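Local coordinates for uncharacterized protein MTH_862 (Methanothermobacter thermautotrophicus, PDB 2R47) that is of unknown function but belongs to a family of uncharacterized archaeal proteins, DUF2124, and packs as a two-chain assembly, at residues S101-V106 with Y135-F140. Residues are numbered along the deposited sequence; the frame is centred on the assembly and turned at random. Where two conformers were deposited one is given.
Sequences SDIEDV and YELLDF
Ile-103, in the first turn of helix 103-113, reaches across to Leu-137 and Leu-138, where the short helix 134-137 runs out. Its CD1 touches two residues at once, lying 3.9 Å from CB of Leu-137 and 3.9 Å from CD2 of Leu-138. With CG1 set anti to the backbone N (chi1 -161°), the longer branch of the isoleucine is the one sent toward the leucines. Its slim, unbranched end can rest against two consecutive leucines together. One turn deeper, Val-106 turns CG1 to CD1 of Leu-138 at 4.0 Å, the two side chains meeting at about a right angle. This inner half is the buried one: Val-106 and Leu-138 are both enclosed, and both also rest on Leu-90 of strand 88-91, while Ile-103 and Val-106 each touch Trp-134 as well. The contact thus joins two helices flanking the mixed beta-sheet of an alpha/beta fold, above a strand that runs parallel to its neighbours. Leu-138, the first residue to leave helical geometry, suits the turn inward because its forked end can offer one methyl to each partner, CD2 to Ile-103 and CD1 to Val-106. The outer half is open to solvent, though its contacts are just as short. Leu-137 is exposed, and its side chain crosses Ile-103 at a slant, with CD1 3.9 Å from CG1, covering part of the isoleucine. Polar residues take over on the far side of helix 103-113. There Asp-102 serves as N-cap, its OD1 accepting the backbone N-H of Asp-105 at 3.0 Å, nearly along the carboxylate C-O axis; a short acidic side chain suits a helix start, where the first N-H groups have no preceding helical turn to bond to, and that of Asp-105 makes just a weak bond to Asp-102 O besides.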
ATOM      1  N   SER A 101      -5.917  18.003  -4.658  1.00 23.52           N
ATOM      2  CA  SER A 101      -5.972  18.864  -5.857  1.00 23.00           C
ATOM      3  C   SER A 101      -7.229  19.688  -5.787  1.00 23.26           C
ATOM      4  O   SER A 101      -8.177  19.264  -5.138  1.00 23.23           O
ATOM      5  CB  SER A 101      -5.985  17.996  -7.106  1.00 22.72           C
ATOM      6  OG  SER A 101      -4.869  17.142  -7.104  1.00 20.63           O
ATOM      7  N   ASP A 102      -7.276  20.848  -6.437  1.00 24.40           N
ATOM      8  CA  ASP A 102      -8.535  21.575  -6.360  1.00 25.76           C
ATOM      9  C   ASP A 102      -9.625  20.891  -7.204  1.00 26.01           C
ATOM     10  O   ASP A 102      -9.315  20.179  -8.157  1.00 24.68           O
ATOM     11  CB  ASP A 102      -8.387  23.112  -6.480  1.00 26.50           C
ATOM     12  CG  ASP A 102      -8.255  23.608  -7.893  1.00 28.16           C
ATOM     13  OD1 ASP A 102      -8.412  22.823  -8.845  1.00 30.91           O
ATOM     14  OD2 ASP A 102      -8.001  24.826  -8.054  1.00 32.83           O
ATOM     15  N   ILE A 103     -10.882  21.059  -6.804  1.00 26.78           N
ATOM     16  CA  ILE A 103     -11.981  20.316  -7.417  1.00 26.92           C
ATOM     17  C   ILE A 103     -12.068  20.551  -8.918  1.00 27.04           C
ATOM     18  O   ILE A 103     -12.402  19.635  -9.662  1.00 27.85           O
ATOM     19  CB  ILE A 103     -13.353  20.609  -6.729  1.00 26.90           C
ATOM     20  CG1 ILE A 103     -14.382  19.513  -7.061  1.00 27.94           C
ATOM     21  CG2 ILE A 103     -13.878  22.034  -7.060  1.00 27.80           C
ATOM     22  CD1 ILE A 103     -14.066  18.144  -6.451  1.00 26.09           C
ATOM     23  N   GLU A 104     -11.754  21.764  -9.368  1.00 26.18           N
ATOM     24  CA  GLU A 104     -11.815  22.001 -10.804  0.60 26.31           C
ATOM     25  C   GLU A 104     -10.711  21.279 -11.574  1.00 25.44           C
ATOM     26  O   GLU A 104     -10.970  20.857 -12.703  1.00 24.95           O
ATOM     27  CB  GLU A 104     -11.908  23.490 -11.161  0.60 26.49           C
ATOM     28  CG  GLU A 104     -13.236  24.159 -10.740  0.60 29.66           C
ATOM     29  CD  GLU A 104     -14.509  23.525 -11.331  0.60 33.32           C
ATOM     30  OE1 GLU A 104     -14.516  23.158 -12.534  0.60 34.95           O
ATOM     31  OE2 GLU A 104     -15.510  23.412 -10.578  0.60 33.42           O
ATOM     32  N   ASP A 105      -9.525  21.087 -10.978  1.00 24.29           N
ATOM     33  CA  ASP A 105      -8.450  20.323 -11.625  1.00 24.99           C
ATOM     34  C   ASP A 105      -8.828  18.849 -11.663  1.00 24.71           C
ATOM     35  O   ASP A 105      -8.483  18.126 -12.618  1.00 23.14           O
ATOM     36  CB  ASP A 105      -7.097  20.490 -10.928  1.00 25.37           C
ATOM     37  CG  ASP A 105      -6.477  21.882 -11.145  1.00 28.00           C
ATOM     38  OD1 ASP A 105      -6.634  22.493 -12.222  1.00 31.20           O
ATOM     39  OD2 ASP A 105      -5.830  22.360 -10.204  1.00 33.14           O
ATOM     40  N   VAL A 106      -9.520  18.414 -10.609  1.00 24.21           N
ATOM     41  CA  VAL A 106     -10.055  17.034 -10.558  1.00 23.93           C
ATOM     42  C   VAL A 106     -11.116  16.809 -11.634  1.00 24.15           C
ATOM     43  O   VAL A 106     -11.096  15.796 -12.320  1.00 23.24           O
ATOM     44  CB  VAL A 106     -10.583  16.645  -9.141  1.00 24.13           C
ATOM     45  CG1 VAL A 106     -11.289  15.305  -9.186  1.00 23.77           C
ATOM     46  CG2 VAL A 106      -9.404  16.583  -8.123  1.00 23.61           C
ATOM     47  N   TYR A 135     -18.830  13.682  -2.452  1.00 21.36           N
ATOM     48  CA  TYR A 135     -19.986  12.955  -3.004  1.00 22.44           C
ATOM     49  C   TYR A 135     -20.972  13.938  -3.604  1.00 23.91           C
ATOM     50  O   TYR A 135     -21.732  13.583  -4.503  1.00 24.34           O
ATOM     51  CB  TYR A 135     -20.720  12.105  -1.956  1.00 22.99           C
ATOM     52  CG  TYR A 135     -19.980  10.878  -1.425  1.00 21.67           C
ATOM     53  CD1 TYR A 135     -18.740  10.483  -1.947  1.00 20.55           C
ATOM     54  CD2 TYR A 135     -20.554  10.100  -0.413  1.00 22.91           C
ATOM     55  CE1 TYR A 135     -18.073   9.345  -1.446  1.00 21.11           C
ATOM     56  CE2 TYR A 135     -19.916   8.954   0.065  1.00 20.44           C
ATOM     57  CZ  TYR A 135     -18.665   8.599  -0.444  1.00 20.78           C
ATOM     58  OH  TYR A 135     -18.043   7.471   0.049  1.00 21.68           O
ATOM     59  N   GLU A 136     -20.969  15.175  -3.088  1.00 24.87           N
ATOM     60  CA  GLU A 136     -21.840  16.229  -3.633  1.00 26.23           C
ATOM     61  C   GLU A 136     -21.206  16.974  -4.810  1.00 26.73           C
ATOM     62  O   GLU A 136     -21.919  17.506  -5.646  1.00 28.53           O
ATOM     63  CB  GLU A 136     -22.313  17.179  -2.531  1.00 25.86           C
ATOM     64  CG  GLU A 136     -23.039  16.429  -1.418  1.00 28.04           C
ATOM     65  CD  GLU A 136     -23.892  17.331  -0.543  1.00 33.19           C
ATOM     66  OE1 GLU A 136     -24.390  18.362  -1.049  1.00 34.60           O
ATOM     67  OE2 GLU A 136     -24.083  16.999   0.649  1.00 35.57           O
ATOM     68  N   LEU A 137     -19.879  16.981  -4.883  1.00 26.10           N
ATOM     69  CA  LEU A 137     -19.143  17.752  -5.882  1.00 25.94           C
ATOM     70  C   LEU A 137     -18.850  16.945  -7.122  1.00 26.03           C
ATOM     71  O   LEU A 137     -18.680  17.530  -8.178  1.00 26.20           O
ATOM     72  CB  LEU A 137     -17.815  18.301  -5.320  1.00 25.70           C
ATOM     73  CG  LEU A 137     -17.879  19.131  -4.017  1.00 25.72           C
ATOM     74  CD1 LEU A 137     -16.516  19.650  -3.753  1.00 26.35           C
ATOM     75  CD2 LEU A 137     -18.850  20.256  -4.128  1.00 27.15           C
ATOM     76  N   LEU A 138     -18.735  15.614  -6.976  1.00 25.31           N
ATOM     77  CA  LEU A 138     -18.416  14.676  -8.098  1.00 23.90           C
ATOM     78  C   LEU A 138     -19.519  13.620  -8.239  1.00 23.75           C
ATOM     79  O   LEU A 138     -20.208  13.337  -7.291  1.00 25.12           O
ATOM     80  CB  LEU A 138     -17.092  13.947  -7.848  1.00 23.33           C
ATOM     81  CG  LEU A 138     -15.809  14.748  -7.703  1.00 21.58           C
ATOM     82  CD1 LEU A 138     -14.589  13.864  -7.468  1.00 22.38           C
ATOM     83  CD2 LEU A 138     -15.609  15.614  -8.956  1.00 24.56           C
ATOM     84  N   ASP A 139     -19.682  13.030  -9.414  1.00 23.54           N
ATOM     85  CA  ASP A 139     -20.669  11.976  -9.616  0.60 23.18           C
ATOM     86  C   ASP A 139     -19.937  10.620  -9.622  1.00 22.53           C
ATOM     87  O   ASP A 139     -19.622  10.082 -10.709  1.00 21.85           O
ATOM     88  CB  ASP A 139     -21.407  12.216 -10.942  0.60 24.23           C
ATOM     89  CG  ASP A 139     -22.439  11.137 -11.257  0.60 24.93           C
ATOM     90  OD1 ASP A 139     -22.927  10.470 -10.341  0.60 26.48           O
ATOM     91  OD2 ASP A 139     -22.774  10.959 -12.444  0.60 28.68           O
ATOM     92  N   PHE A 140     -19.615  10.100  -8.438  1.00 20.67           N
ATOM     93  CA  PHE A 140     -18.977   8.764  -8.363  1.00 19.83           C
ATOM     94  C   PHE A 140     -19.960   7.659  -8.774  1.00 19.98           C
ATOM     95  O   PHE A 140     -21.118   7.652  -8.315  1.00 19.65           O
ATOM     96  CB  PHE A 140     -18.485   8.459  -6.936  1.00 18.54           C
ATOM     97  CG  PHE A 140     -17.248   9.171  -6.554  1.00 17.21           C
ATOM     98  CD1 PHE A 140     -16.013   8.777  -7.066  1.00 18.64           C
ATOM     99  CD2 PHE A 140     -17.296  10.190  -5.583  1.00 19.09           C
ATOM    100  CE1 PHE A 140     -14.813   9.433  -6.665  1.00 17.18           C
ATOM    101  CE2 PHE A 140     -16.132  10.840  -5.173  1.00 17.04           C
ATOM    102  CZ  PHE A 140     -14.880  10.468  -5.717  1.00 17.85           C
TER